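Glutathione S-transferase domain (PDB 4HZ2) binds glutathione and probably acts as a glutathione transferase, joining the tripeptide to electrophilic substrates. Local coordinates at residues Pro100-Pro105 with Pro176-Leu181; Leu133-Arg138 with Ala190-Phe195. All blocks are in the same frame, centred on the assembly; numbering follows the deposited sequence. Where two conformers were deposited one is given.

Contact 1. Residues Pro100-Pro105 with Pro176-Leu181; sequences PWLPPP and PTIADL
The indole of Trp101 lies in a hollow that Pro176, Thr177 and Leu181 shape for its six-membered ring. Leu181 is the bump over one face: its CD1 stands 4.2 Å from the centroid of the Trp101 six-membered ring, a CH-pi contact offset toward the rim, and the branch point CG of Leu181 comes to 3.7 Å from Trp101 CZ3. The backbone forms another wall at the ring edge, with Thr177 C 3.5 Å from Trp101 CE3. Pro176 comes in obliquely with its CB. With CG anti to the carbonyl carbon and beside the backbone N (chi1 -73°), the indole swings to the Leu181 side. The Trp101 carbonyl receives the start of helix 178-187, Ile178 N donating to Trp101 O over 2.9 Å, in the carbonyl plane. This helix start carries the N-capping box well known in the C-terminal domain of glutathione S-transferases: Thr177 OG1 accepts from Ala179 N, and Asp180 OD2 accepts from Thr177 N at 2.9 Å on its anti lone pair, the one away from OD1. Asp180 OD1 is held in turn by Leu171 N and Trp206 NE1, so both carboxylate oxygens are engaged and the group is fixed. Beyond the bonded carbonyl, Ile178 fits between two parts of the loop. Its CG2 branch packs on Trp101 CB, while CD1 at the end of the longer branch meets Leu102 CD1 at 3.7 Å. Helices 88-96 and 107-137 close around these two aliphatic side chains. Farther along, the Pro103 ring lies across the methyl CG2 of Thr177, Pro103 CD being 4.0 Å from Thr177 CG2.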
# COMPACT_ATOMS: atom_id res chain seq x y z
N PRO B 100 17.80 13.13 -4.97
CA PRO B 100 16.70 13.99 -5.41
C PRO B 100 15.43 13.20 -5.74
O PRO B 100 14.37 13.81 -6.00
CB PRO B 100 17.25 14.65 -6.69
CG PRO B 100 18.74 14.47 -6.63
CD PRO B 100 19.02 13.26 -5.79
N TRP B 101 15.50 11.87 -5.75
CA TRP B 101 14.26 11.09 -6.03
C TRP B 101 13.31 11.03 -4.82
O TRP B 101 12.16 10.57 -4.94
CB TRP B 101 14.60 9.66 -6.49
CG TRP B 101 15.14 9.66 -7.87
CD1 TRP B 101 16.47 9.66 -8.26
CD2 TRP B 101 14.37 9.74 -9.07
NE1 TRP B 101 16.55 9.71 -9.63
CE2 TRP B 101 15.28 9.77 -10.15
CE3 TRP B 101 13.00 9.77 -9.33
CZ2 TRP B 101 14.85 9.83 -11.47
CZ3 TRP B 101 12.57 9.83 -10.64
CH2 TRP B 101 13.50 9.85 -11.71
N LEU B 102 13.80 11.44 -3.63
CA LEU B 102 12.96 11.40 -2.44
C LEU B 102 13.11 12.68 -1.62
O LEU B 102 14.18 12.93 -1.04
CB LEU B 102 13.29 10.21 -1.55
CG LEU B 102 12.36 9.98 -0.36
CD1 LEU B 102 10.88 9.76 -0.76
CD2 LEU B 102 12.83 8.81 0.48
N PRO B 103 12.05 13.52 -1.58
CA PRO B 103 12.14 14.73 -0.76
C PRO B 103 12.35 14.37 0.71
O PRO B 103 11.96 13.29 1.15
CB PRO B 103 10.76 15.41 -0.93
CG PRO B 103 10.17 14.78 -2.13
CD PRO B 103 10.78 13.42 -2.30
N PRO B 104 12.88 15.33 1.49
CA PRO B 104 13.01 15.12 2.92
C PRO B 104 11.64 15.19 3.61
O PRO B 104 10.65 15.64 3.01
CB PRO B 104 13.85 16.31 3.36
CG PRO B 104 13.48 17.40 2.38
CD PRO B 104 13.24 16.69 1.07
N PRO B 105 11.57 14.72 4.85
CA PRO B 105 10.29 14.79 5.57
C PRO B 105 9.69 16.19 5.50
O PRO B 105 10.41 17.20 5.53
CB PRO B 105 10.68 14.38 6.99
CG PRO B 105 11.82 13.42 6.78
CD PRO B 105 12.61 14.02 5.63
N PRO B 176 10.48 15.20 -10.84
CA PRO B 176 10.21 13.76 -10.69
C PRO B 176 10.67 13.21 -9.33
O PRO B 176 11.70 13.65 -8.78
CB PRO B 176 11.06 13.11 -11.80
CG PRO B 176 12.10 14.13 -12.14
CD PRO B 176 11.53 15.49 -11.84
N THR B 177 9.92 12.23 -8.82
CA THR B 177 10.24 11.59 -7.54
C THR B 177 9.91 10.12 -7.67
O THR B 177 9.41 9.67 -8.72
CB THR B 177 9.41 12.17 -6.36
OG1 THR B 177 8.02 11.95 -6.62
CG2 THR B 177 9.70 13.69 -6.14
N ILE B 178 10.15 9.34 -6.60
CA ILE B 178 9.73 7.93 -6.64
C ILE B 178 8.21 7.77 -6.76
O ILE B 178 7.74 6.67 -7.10
CB ILE B 178 10.23 7.13 -5.42
CG1 ILE B 178 9.74 7.73 -4.10
CG2 ILE B 178 11.75 7.03 -5.45
CD1 ILE B 178 9.97 6.82 -2.90
N ALA B 179 7.43 8.81 -6.47
CA ALA B 179 5.99 8.69 -6.74
C ALA B 179 5.77 8.47 -8.25
O ALA B 179 4.99 7.59 -8.64
CB ALA B 179 5.25 9.91 -6.25
N ASP B 180 6.46 9.25 -9.10
CA ASP B 180 6.32 9.04 -10.54
C ASP B 180 6.79 7.63 -10.92
O ASP B 180 6.16 6.96 -11.73
CB ASP B 180 7.05 10.10 -11.37
CG ASP B 180 6.65 11.50 -10.97
OD1 ASP B 180 5.57 12.00 -11.40
OD2 ASP B 180 7.38 12.11 -10.16
N LEU B 181 7.93 7.20 -10.38
CA LEU B 181 8.43 5.85 -10.69
C LEU B 181 7.40 4.77 -10.31
O LEU B 181 7.14 3.87 -11.11
CB LEU B 181 9.78 5.57 -10.00
CG LEU B 181 10.97 6.46 -10.35
CD1 LEU B 181 12.26 6.00 -9.65
CD2 LEU B 181 11.17 6.51 -11.86

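Contact 2. Residues Leu133-Arg138 with Ala190-Phe195; sequences LKSWLR and AEEADF
Ser135 and Glu192 make the close part of this contact, where the hydroxyl OG of Ser135 donates to the main-chain Glu192 O over 2.7 Å. The bond lies in the carbonyl plane on a lone pair, with a C=O...donor angle of 120°. Ser135 also abuts the aliphatic root of the glutamate, OG lying 3.4 Å from Glu192 CB, so the serine is wedged against both the peptide and the side chain. From there the Glu192 chain runs extended to a buried carboxylate whose charge is met by Arg131 and Arg189, with Leu222 N as a further donor. The contact thus joins the C-terminal end of the long helix 107-137, which widens into a pi-type turn over 133-137, to the 3-10 turn that follows helix 178-187 in the all-helical domain of the glutathione S-transferase fold. That turn is drawn together by Ala190 O, which accepts from both Ala193 N and Phe195 N. Toward solvent the packing gives way to a single charged reach, less certain than the serine bond. Lys134 stretches out along its CB-CG-CD-CE chain and bends at the last torsion (chi4 -78°), bringing NZ, in the conformer given, to 2.9 Å from Asp194 OD2. There the ammonium meets this salt-bridge oxygen from above the carboxylate plane, 45° out of it. Along the way the lysine methylenes cross the aspartate at about a right angle, Lys134 CE lying 3.6 Å from Asp194 CB. Asp194 is exposed and was modelled in two conformers, so this salt bridge may be made only part of the time.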
# COMPACT_ATOMS: atom_id res chain seq x y z
N LEU B 133 -3.34 -11.03 -16.11
CA LEU B 133 -4.33 -12.00 -16.57
C LEU B 133 -4.50 -12.01 -18.10
O LEU B 133 -4.62 -13.07 -18.68
CB LEU B 133 -5.69 -11.80 -15.90
CG LEU B 133 -5.71 -11.90 -14.37
CD1 LEU B 133 -7.08 -11.52 -13.82
CD2 LEU B 133 -5.29 -13.29 -13.88
N LYS B 134 -4.50 -10.82 -18.72
CA LYS B 134 -4.73 -10.70 -20.18
C LYS B 134 -3.49 -10.97 -21.03
O LYS B 134 -3.55 -11.68 -22.04
CB LYS B 134 -5.19 -9.29 -20.55
CG LYS B 134 -6.58 -8.91 -20.09
CD LYS B 134 -6.81 -7.46 -20.47
CE LYS B 134 -8.18 -6.99 -20.01
NZ LYS B 134 -9.24 -7.50 -20.92
N SER B 135 -2.38 -10.36 -20.65
CA SER B 135 -1.18 -10.36 -21.50
C SER B 135 -0.06 -11.28 -21.02
O SER B 135 0.85 -11.63 -21.79
CB SER B 135 -0.68 -8.92 -21.66
OG SER B 135 -1.67 -8.13 -22.35
N TRP B 136 -0.10 -11.67 -19.76
CA TRP B 136 0.95 -12.55 -19.24
C TRP B 136 0.47 -14.00 -19.26
O TRP B 136 1.06 -14.85 -19.94
CB TRP B 136 1.34 -12.12 -17.82
CG TRP B 136 2.59 -12.73 -17.27
CD1 TRP B 136 2.95 -14.06 -17.28
CD2 TRP B 136 3.64 -12.04 -16.56
NE1 TRP B 136 4.16 -14.23 -16.65
CE2 TRP B 136 4.61 -13.01 -16.20
CE3 TRP B 136 3.86 -10.69 -16.21
CZ2 TRP B 136 5.78 -12.68 -15.48
CZ3 TRP B 136 5.02 -10.36 -15.50
CH2 TRP B 136 5.97 -11.35 -15.15
N LEU B 137 -0.64 -14.28 -18.57
CA LEU B 137 -1.21 -15.62 -18.55
C LEU B 137 -2.06 -15.87 -19.80
O LEU B 137 -2.10 -16.98 -20.32
CB LEU B 137 -2.09 -15.81 -17.31
CG LEU B 137 -1.46 -15.97 -15.93
CD1 LEU B 137 -2.56 -16.25 -14.91
CD2 LEU B 137 -0.42 -17.07 -15.92
N ARG B 138 -2.75 -14.83 -20.26
CA ARG B 138 -3.72 -14.99 -21.35
C ARG B 138 -4.86 -15.90 -20.88
O ARG B 138 -5.19 -16.91 -21.52
CB ARG B 138 -3.05 -15.53 -22.61
CG ARG B 138 -1.95 -14.62 -23.13
CD ARG B 138 -1.16 -15.32 -24.22
NE ARG B 138 0.03 -14.56 -24.59
CZ ARG B 138 0.91 -14.97 -25.51
NH1 ARG B 138 0.71 -16.12 -26.13
NH2 ARG B 138 1.97 -14.23 -25.80
N ALA B 190 0.15 0.15 -19.77
CA ALA B 190 -1.29 0.02 -19.53
C ALA B 190 -2.02 -0.60 -20.74
O ALA B 190 -3.09 -1.20 -20.58
CB ALA B 190 -1.88 1.38 -19.19
N GLU B 191 -1.46 -0.45 -21.94
CA GLU B 191 -2.07 -1.07 -23.12
C GLU B 191 -2.22 -2.58 -22.95
O GLU B 191 -3.16 -3.19 -23.48
CB GLU B 191 -1.27 -0.74 -24.39
CG GLU B 191 0.08 -1.45 -24.46
CD GLU B 191 0.98 -0.94 -25.57
OE1 GLU B 191 2.09 -0.46 -25.26
OE2 GLU B 191 0.58 -1.02 -26.75
N GLU B 192 -1.30 -3.20 -22.22
CA GLU B 192 -1.37 -4.65 -21.96
C GLU B 192 -2.46 -5.03 -20.95
O GLU B 192 -2.79 -6.22 -20.80
CB GLU B 192 0.01 -5.23 -21.56
CG GLU B 192 1.00 -5.18 -22.71
CD GLU B 192 2.42 -5.50 -22.32
OE1 GLU B 192 2.77 -5.45 -21.14
OE2 GLU B 192 3.22 -5.79 -23.23
N ALA B 193 -3.03 -4.02 -20.30
CA ALA B 193 -4.16 -4.21 -19.40
C ALA B 193 -5.44 -3.75 -20.09
O ALA B 193 -6.47 -3.59 -19.45
CB ALA B 193 -3.94 -3.44 -18.10
N ASP B 194 -5.35 -3.52 -21.40
CA ASP B 194 -6.48 -3.09 -22.23
C ASP B 194 -6.96 -1.68 -21.88
O ASP B 194 -8.17 -1.37 -21.99
CB ASP B 194 -7.62 -4.11 -22.18
CG ASP B 194 -7.48 -5.22 -23.23
OD1 ASP B 194 -6.47 -5.26 -23.96
OD2 ASP B 194 -8.40 -6.05 -23.32
N PHE B 195 -6.02 -0.81 -21.47
CA PHE B 195 -6.31 0.61 -21.30
C PHE B 195 -5.66 1.42 -22.42
O PHE B 195 -4.47 1.29 -22.69
CB PHE B 195 -5.83 1.14 -19.93
CG PHE B 195 -6.59 0.59 -18.76
CD1 PHE B 195 -7.84 1.10 -18.41
CD2 PHE B 195 -6.07 -0.46 -18.02
CE1 PHE B 195 -8.54 0.57 -17.33
CE2 PHE B 195 -6.74 -0.98 -16.94
CZ PHE B 195 -7.99 -0.48 -16.60

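Overall arrangement
The two contacts lie on opposite sides of the chain's centre, with their centres 28 Å apart and nearest atoms about 12 Å apart, so they do not touch. Their segments alternate along the chain: 100-105, 133-138, 176-181, then 190-195. Contact 1 sets the loop before helix 107-137 against the start of helix 178-187; contact 2 sets the end of helix 107-137 against the turn after helix 178-187. The two contacts thus tie this helix pair at its two ends. Contact 1 lies where the connection from the thioredoxin-like glutathione-binding domain enters the helical domain, whereas contact 2 lies wholly within the latter. Neither reaches the bound glutathione, about 12 Å from the side chains of both Ile178 and Glu192.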